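Local coordinates for B-type flagellar hook-associated protein 2 (Pseudomonas aeruginosa, PDB 5FHY) that caps the tip of the growing flagellar filament, helping flagellin monomers polymerise there and keeping exported subunits from leaking away unassembled, at residues R116-D129 with L158-N172. Numbering follows the deposited sequence.
Sequences RLVLSSTKTGDGKD and LSDGAAAGYVTKAAN. With NA (sodium ion), chain E.
Ala170 packs into the type II beta turn from Gly125 to Lys128, which follows strand 114-121 of an antiparallel sheet in the flagellin hook IN motif region of the cap protein, near where the chain passes to the neighbouring sheet at strand 173-177. This is the tight end of the contact: the methyl CB of Ala170 lies 3.3 Å from both Gly125 O and Lys128 O. Alongside, the Asp126 carboxylate stacks on the Asn172 amide with their planes 4° apart. Asn172 N gives a hydrogen bond to Asp126 OD1 (2.9 Å) from well above the carboxylate plane; Ser183 holds the ND2 of the same amide. Ala170 N meets Asp129 OD1 nearly along its C-O axis. Toward solvent the join loosens: a water bridges Gly127 N, Asp129 OD2 and Ala170 O, and Lys169 NZ remains 4.1 Å from Asp129 OD2, too far for a salt bridge.

Far along the strand, Arg116 reaches the exposed 159-163 loop, a turn about CG-CD (chi3 74°) helping to set its guanidinium edge against Gly161 O and Ala163 O. Asp111 pairs with its NH2, which also donates to Gly161 O in the guanidinium plane (2.8 Å, 169°). NH1 bonds only weakly to Ala163 O, the carbonyl oxygen that, with Ser159 O, binds a sodium ion at 2.6 Å.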
ATOM      1  N   ARG B 116     -35.683  32.580 -40.918  1.00 68.75           N
ATOM      2  CA  ARG B 116     -36.134  31.699 -41.990  1.00 68.78           C
ATOM      3  C   ARG B 116     -36.362  30.293 -41.467  1.00 70.77           C
ATOM      4  O   ARG B 116     -35.833  29.913 -40.422  1.00 78.10           O
ATOM      5  CB  ARG B 116     -35.111  31.668 -43.128  1.00 68.54           C
ATOM      6  CG  ARG B 116     -33.879  30.813 -42.843  1.00 63.14           C
ATOM      7  CD  ARG B 116     -32.897  30.880 -44.001  1.00 60.93           C
ATOM      8  NE  ARG B 116     -32.216  32.170 -44.021  1.00 62.78           N
ATOM      9  CZ  ARG B 116     -31.683  32.723 -45.103  1.00 64.33           C
ATOM     10  NH1 ARG B 116     -31.750  32.103 -46.274  1.00 68.27           N
ATOM     11  NH2 ARG B 116     -31.087  33.904 -45.011  1.00 79.40           N
ATOM     12  N   LEU B 117     -37.144  29.511 -42.201  1.00 63.52           N
ATOM     13  CA  LEU B 117     -37.388  28.133 -41.803  1.00 68.64           C
ATOM     14  C   LEU B 117     -36.285  27.239 -42.347  1.00 65.46           C
ATOM     15  O   LEU B 117     -35.903  27.351 -43.509  1.00 67.42           O
ATOM     16  CB  LEU B 117     -38.755  27.657 -42.296  1.00 76.47           C
ATOM     17  CG  LEU B 117     -39.976  28.229 -41.575  1.00 72.25           C
ATOM     18  CD1 LEU B 117     -41.232  28.068 -42.421  1.00 72.66           C
ATOM     19  CD2 LEU B 117     -40.149  27.583 -40.209  1.00 76.87           C
ATOM     20  N   VAL B 118     -35.768  26.358 -41.496  1.00 63.82           N
ATOM     21  CA  VAL B 118     -34.727  25.423 -41.900  1.00 65.14           C
ATOM     22  C   VAL B 118     -35.255  24.010 -41.684  1.00 71.17           C
ATOM     23  O   VAL B 118     -35.588  23.624 -40.563  1.00 76.81           O
ATOM     24  CB  VAL B 118     -33.414  25.643 -41.111  1.00 68.30           C
ATOM     25  CG1 VAL B 118     -32.400  24.544 -41.430  1.00 65.81           C
ATOM     26  CG2 VAL B 118     -32.829  27.016 -41.421  1.00 60.57           C
ATOM     27  N   LEU B 119     -35.346  23.248 -42.767  1.00 68.31           N
ATOM     28  CA  LEU B 119     -35.967  21.933 -42.714  1.00 71.37           C
ATOM     29  C   LEU B 119     -34.956  20.825 -42.987  1.00 69.99           C
ATOM     30  O   LEU B 119     -34.097  20.953 -43.860  1.00 72.87           O
ATOM     31  CB  LEU B 119     -37.132  21.860 -43.707  1.00 76.85           C
ATOM     32  CG  LEU B 119     -38.394  22.682 -43.407  1.00 74.83           C
ATOM     33  CD1 LEU B 119     -38.203  24.170 -43.706  1.00 65.61           C
ATOM     34  CD2 LEU B 119     -39.569  22.133 -44.196  1.00 80.98           C
ATOM     35  N   SER B 120     -35.048  19.746 -42.215  1.00 67.40           N
ATOM     36  CA  SER B 120     -34.122  18.623 -42.349  1.00 69.02           C
ATOM     37  C   SER B 120     -34.855  17.298 -42.524  1.00 76.89           C
ATOM     38  O   SER B 120     -35.930  17.092 -41.965  1.00 80.93           O
ATOM     39  CB  SER B 120     -33.200  18.529 -41.129  1.00 64.17           C
ATOM     40  OG  SER B 120     -32.364  19.666 -41.019  1.00 71.30           O
ATOM     41  N   SER B 121     -34.257  16.397 -43.296  1.00 70.02           N
ATOM     42  CA  SER B 121     -34.793  15.054 -43.461  1.00 73.47           C
ATOM     43  C   SER B 121     -33.778  14.023 -42.979  1.00 77.81           C
ATOM     44  O   SER B 121     -32.579  14.278 -42.989  1.00 84.89           O
ATOM     45  CB  SER B 121     -35.158  14.797 -44.922  1.00 73.39           C
ATOM     46  OG  SER B 121     -35.421  13.424 -45.141  1.00 74.94           O
ATOM     47  N   THR B 122     -34.254  12.859 -42.551  1.00 75.50           N
ATOM     48  CA  THR B 122     -33.348  11.817 -42.082  1.00 80.28           C
ATOM     49  C   THR B 122     -33.185  10.688 -43.092  1.00 79.71           C
ATOM     50  O   THR B 122     -32.502   9.700 -42.821  1.00 79.88           O
ATOM     51  CB  THR B 122     -33.824  11.212 -40.749  1.00 80.03           C
ATOM     52  OG1 THR B 122     -35.114  10.613 -40.925  1.00 80.72           O
ATOM     53  CG2 THR B 122     -33.902  12.280 -39.678  1.00 76.17           C
ATOM     54  N   LYS B 123     -33.797  10.838 -44.262  1.00 78.76           N
ATOM     55  CA  LYS B 123     -33.730   9.791 -45.268  1.00 88.17           C
ATOM     56  C   LYS B 123     -32.535  10.045 -46.172  1.00 89.95           C
ATOM     57  O   LYS B 123     -32.464  11.067 -46.853  1.00 88.34           O
ATOM     58  CB  LYS B 123     -35.023   9.735 -46.082  1.00 88.91           C
ATOM     59  CG  LYS B 123     -35.165   8.494 -46.949  1.00 96.08           C
ATOM     60  CD  LYS B 123     -35.489   7.266 -46.119  1.00102.82           C
ATOM     61  CE  LYS B 123     -35.310   5.985 -46.921  1.00106.44           C
ATOM     62  NZ  LYS B 123     -34.041   5.287 -46.577  1.00109.60           N
ATOM     63  N   THR B 124     -31.596   9.108 -46.179  1.00 86.19           N
ATOM     64  CA  THR B 124     -30.428   9.213 -47.038  1.00 78.82           C
ATOM     65  C   THR B 124     -30.704   8.578 -48.396  1.00 73.87           C
ATOM     66  O   THR B 124     -31.531   7.673 -48.505  1.00 74.93           O
ATOM     67  CB  THR B 124     -29.199   8.543 -46.399  1.00 78.15           C
ATOM     68  OG1 THR B 124     -29.537   7.211 -45.987  1.00 76.86           O
ATOM     69  CG2 THR B 124     -28.715   9.341 -45.193  1.00 67.49           C
ATOM     70  N   GLY B 125     -30.023   9.067 -49.429  1.00 73.44           N
ATOM     71  CA  GLY B 125     -30.128   8.480 -50.752  1.00 72.70           C
ATOM     72  C   GLY B 125     -30.389   9.490 -51.853  1.00 75.04           C
ATOM     73  O   GLY B 125     -30.746  10.631 -51.574  1.00 72.49           O
ATOM     74  N   ASP B 126     -30.198   9.076 -53.102  1.00 82.98           N
ATOM     75  CA  ASP B 126     -30.485   9.933 -54.250  1.00 87.55           C
ATOM     76  C   ASP B 126     -31.980  10.236 -54.367  1.00 93.43           C
ATOM     77  O   ASP B 126     -32.812   9.336 -54.271  1.00 93.92           O
ATOM     78  CB  ASP B 126     -29.994   9.277 -55.546  1.00 93.19           C
ATOM     79  CG  ASP B 126     -28.481   9.244 -55.653  1.00 98.12           C
ATOM     80  OD1 ASP B 126     -27.825  10.230 -55.255  1.00 92.13           O
ATOM     81  OD2 ASP B 126     -27.947   8.219 -56.132  1.00107.86           O
ATOM     82  N   GLY B 127     -32.314  11.503 -54.594  1.00 92.63           N
ATOM     83  CA  GLY B 127     -33.686  11.895 -54.868  1.00 87.39           C
ATOM     84  C   GLY B 127     -34.572  12.136 -53.659  1.00 82.42           C
ATOM     85  O   GLY B 127     -35.730  12.523 -53.801  1.00 78.51           O
ATOM     86  N   LYS B 128     -34.041  11.904 -52.465  1.00 81.84           N
ATOM     87  CA  LYS B 128     -34.821  12.108 -51.251  1.00 85.20           C
ATOM     88  C   LYS B 128     -34.675  13.556 -50.790  1.00 78.39           C
ATOM     89  O   LYS B 128     -34.408  13.823 -49.619  1.00 79.78           O
ATOM     90  CB  LYS B 128     -34.397  11.141 -50.138  1.00 86.61           C
ATOM     91  CG  LYS B 128     -34.698   9.672 -50.416  1.00 94.15           C
ATOM     92  CD  LYS B 128     -33.607   9.056 -51.268  1.00104.76           C
ATOM     93  CE  LYS B 128     -33.864   7.598 -51.588  1.00107.37           C
ATOM     94  NZ  LYS B 128     -32.795   7.070 -52.481  1.00106.29           N
ATOM     95  N   ASP B 129     -34.851  14.487 -51.722  1.00 76.19           N
ATOM     96  CA  ASP B 129     -34.758  15.910 -51.414  1.00 80.23           C
ATOM     97  C   ASP B 129     -36.070  16.411 -50.822  1.00 74.32           C
ATOM     98  O   ASP B 129     -37.137  15.903 -51.159  1.00 70.24           O
ATOM     99  CB  ASP B 129     -34.413  16.716 -52.674  1.00 88.09           C
ATOM    100  CG  ASP B 129     -32.993  16.463 -53.168  1.00 91.39           C
ATOM    101  OD1 ASP B 129     -32.064  16.379 -52.338  1.00 98.45           O
ATOM    102  OD2 ASP B 129     -32.809  16.349 -54.399  1.00 85.67           O
ATOM    103  N   LEU B 158     -27.101  26.775 -50.680  1.00 65.86           N
ATOM    104  CA  LEU B 158     -27.339  27.962 -49.868  1.00 77.68           C
ATOM    105  C   LEU B 158     -26.087  28.823 -49.755  1.00 80.18           C
ATOM    106  O   LEU B 158     -24.994  28.321 -49.500  1.00 80.96           O
ATOM    107  CB  LEU B 158     -27.829  27.571 -48.468  1.00 67.26           C
ATOM    108  CG  LEU B 158     -28.177  28.727 -47.519  1.00 68.39           C
ATOM    109  CD1 LEU B 158     -29.366  29.524 -48.044  1.00 69.09           C
ATOM    110  CD2 LEU B 158     -28.415  28.239 -46.090  1.00 69.42           C
ATOM    111  N   SER B 159     -26.258  30.120 -49.969  1.00 67.46           N
ATOM    112  CA  SER B 159     -25.206  31.090 -49.710  1.00 68.10           C
ATOM    113  C   SER B 159     -25.823  32.238 -48.928  1.00 69.11           C
ATOM    114  O   SER B 159     -27.041  32.273 -48.737  1.00 69.28           O
ATOM    115  CB  SER B 159     -24.580  31.593 -51.011  1.00 68.41           C
ATOM    116  OG  SER B 159     -25.539  32.269 -51.806  1.00 77.66           O
ATOM    117  N   ASP B 160     -24.987  33.161 -48.460  1.00 70.07           N
ATOM    118  CA  ASP B 160     -25.470  34.275 -47.646  1.00 73.34           C
ATOM    119  C   ASP B 160     -26.460  35.144 -48.422  1.00 71.49           C
ATOM    120  O   ASP B 160     -26.321  35.325 -49.627  1.00 85.63           O
ATOM    121  CB  ASP B 160     -24.299  35.122 -47.135  1.00 73.20           C
ATOM    122  CG  ASP B 160     -24.744  36.205 -46.174  1.00 79.32           C
ATOM    123  OD1 ASP B 160     -25.630  35.925 -45.339  1.00 82.54           O
ATOM    124  OD2 ASP B 160     -24.205  37.330 -46.247  1.00 87.92           O
ATOM    125  N   GLY B 161     -27.459  35.673 -47.728  1.00 78.92           N
ATOM    126  CA  GLY B 161     -28.510  36.438 -48.374  1.00 80.45           C
ATOM    127  C   GLY B 161     -29.871  35.878 -48.018  1.00 79.77           C
ATOM    128  O   GLY B 161     -29.974  34.789 -47.451  1.00 72.27           O
ATOM    129  N   ALA B 162     -30.922  36.612 -48.363  1.00 73.66           N
ATOM    130  CA  ALA B 162     -32.277  36.216 -47.999  1.00 77.33           C
ATOM    131  C   ALA B 162     -32.784  35.062 -48.858  1.00 79.12           C
ATOM    132  O   ALA B 162     -33.746  34.387 -48.489  1.00 77.76           O
ATOM    133  CB  ALA B 162     -33.223  37.405 -48.102  1.00 75.84           C
ATOM    134  N   ALA B 163     -32.141  34.843 -50.002  1.00 76.20           N
ATOM    135  CA  ALA B 163     -32.576  33.808 -50.932  1.00 73.22           C
ATOM    136  C   ALA B 163     -32.482  32.418 -50.327  1.00 72.38           C
ATOM    137  O   ALA B 163     -31.659  32.159 -49.450  1.00 71.51           O
ATOM    138  CB  ALA B 163     -31.762  33.866 -52.209  1.00 72.87           C
ATOM    139  N   ALA B 164     -33.338  31.526 -50.813  1.00 73.31           N
ATOM    140  CA  ALA B 164     -33.363  30.151 -50.341  1.00 76.08           C
ATOM    141  C   ALA B 164     -32.271  29.335 -51.011  1.00 76.95           C
ATOM    142  O   ALA B 164     -31.668  29.771 -51.991  1.00 80.66           O
ATOM    143  CB  ALA B 164     -34.728  29.528 -50.590  1.00 83.36           C
ATOM    144  N   GLY B 165     -32.014  28.152 -50.466  1.00 78.86           N
ATOM    145  CA  GLY B 165     -30.987  27.273 -50.992  1.00 83.53           C
ATOM    146  C   GLY B 165     -30.821  26.038 -50.132  1.00 83.73           C
ATOM    147  O   GLY B 165     -31.186  26.045 -48.958  1.00 82.34           O
ATOM    148  N   TYR B 166     -30.262  24.974 -50.701  1.00 85.44           N
ATOM    149  CA  TYR B 166     -30.066  23.749 -49.935  1.00 79.28           C
ATOM    150  C   TYR B 166     -28.759  23.825 -49.150  1.00 66.66           C
ATOM    151  O   TYR B 166     -27.812  24.486 -49.569  1.00 65.85           O
ATOM    152  CB  TYR B 166     -30.094  22.507 -50.845  1.00 67.30           C
ATOM    153  CG  TYR B 166     -28.973  22.421 -51.861  1.00 65.92           C
ATOM    154  CD1 TYR B 166     -27.703  21.980 -51.495  1.00 64.73           C
ATOM    155  CD2 TYR B 166     -29.198  22.734 -53.198  1.00 66.26           C
ATOM    156  CE1 TYR B 166     -26.677  21.905 -52.419  1.00 63.85           C
ATOM    157  CE2 TYR B 166     -28.179  22.649 -54.137  1.00 68.74           C
ATOM    158  CZ  TYR B 166     -26.921  22.230 -53.740  1.00 65.51           C
ATOM    159  OH  TYR B 166     -25.906  22.142 -54.665  1.00 68.09           O
ATOM    160  N   VAL B 167     -28.720  23.145 -48.009  1.00 72.42           N
ATOM    161  CA  VAL B 167     -27.506  23.049 -47.207  1.00 75.55           C
ATOM    162  C   VAL B 167     -26.771  21.755 -47.551  1.00 80.80           C
ATOM    163  O   VAL B 167     -25.558  21.748 -47.752  1.00 86.35           O
ATOM    164  CB  VAL B 167     -27.815  23.097 -45.696  1.00 76.13           C
ATOM    165  CG1 VAL B 167     -26.547  22.868 -44.878  1.00 68.82           C
ATOM    166  CG2 VAL B 167     -28.456  24.427 -45.327  1.00 74.47           C
ATOM    167  N   THR B 168     -27.517  20.659 -47.615  1.00 78.54           N
ATOM    168  CA  THR B 168     -26.976  19.388 -48.076  1.00 73.60           C
ATOM    169  C   THR B 168     -27.905  18.773 -49.111  1.00 75.45           C
ATOM    170  O   THR B 168     -29.127  18.888 -49.000  1.00 78.88           O
ATOM    171  CB  THR B 168     -26.791  18.385 -46.923  1.00 76.25           C
ATOM    172  OG1 THR B 168     -28.074  18.018 -46.403  1.00 88.37           O
ATOM    173  CG2 THR B 168     -25.956  18.983 -45.802  1.00 72.91           C
ATOM    174  N   LYS B 169     -27.329  18.114 -50.110  1.00 73.24           N
ATOM    175  CA  LYS B 169     -28.130  17.387 -51.087  1.00 74.99           C
ATOM    176  C   LYS B 169     -28.290  15.952 -50.640  1.00 70.72           C
ATOM    177  O   LYS B 169     -27.318  15.325 -50.228  1.00 74.22           O
ATOM    178  CB  LYS B 169     -27.478  17.409 -52.473  1.00 84.12           C
ATOM    179  CG  LYS B 169     -27.426  18.764 -53.142  1.00 89.43           C
ATOM    180  CD  LYS B 169     -28.742  19.140 -53.801  1.00 92.94           C
ATOM    181  CE  LYS B 169     -28.970  18.357 -55.085  1.00 95.18           C
ATOM    182  NZ  LYS B 169     -30.041  18.969 -55.918  1.00 97.28           N
ATOM    183  N   ALA B 170     -29.505  15.423 -50.728  1.00 67.54           N
ATOM    184  CA  ALA B 170     -29.700  14.003 -50.487  1.00 76.83           C
ATOM    185  C   ALA B 170     -29.048  13.247 -51.639  1.00 76.79           C
ATOM    186  O   ALA B 170     -29.232  13.595 -52.804  1.00 69.57           O
ATOM    187  CB  ALA B 170     -31.177  13.662 -50.369  1.00 71.13           C
ATOM    188  N   ALA B 171     -28.283  12.214 -51.315  1.00 74.26           N
ATOM    189  CA  ALA B 171     -27.532  11.502 -52.337  1.00 75.00           C
ATOM    190  C   ALA B 171     -27.078  10.134 -51.851  1.00 80.72           C
ATOM    191  O   ALA B 171     -26.991   9.886 -50.647  1.00 82.95           O
ATOM    192  CB  ALA B 171     -26.330  12.327 -52.773  1.00 63.59           C
ATOM    193  N   ASN B 172     -26.766   9.251 -52.795  1.00 68.67           N
ATOM    194  CA  ASN B 172     -26.199   7.963 -52.435  1.00 69.31           C
ATOM    195  C   ASN B 172     -24.712   8.120 -52.179  1.00 71.68           C
ATOM    196  O   ASN B 172     -24.077   9.031 -52.709  1.00 70.02           O
ATOM    197  CB  ASN B 172     -26.418   6.922 -53.537  1.00 65.60           C
ATOM    198  CG  ASN B 172     -27.847   6.421 -53.607  1.00 68.08           C
ATOM    199  OD1 ASN B 172     -28.781   7.085 -53.169  1.00 73.93           O
ATOM    200  ND2 ASN B 172     -28.021   5.232 -54.165  1.00 74.08           N
TER
HETATM  201 NA    NA E 502     -29.247  33.068 -49.824  1.00 52.86          NA
HETATM  202  O   HOH W   1     -31.249  14.165 -54.446  1.00 65.49           O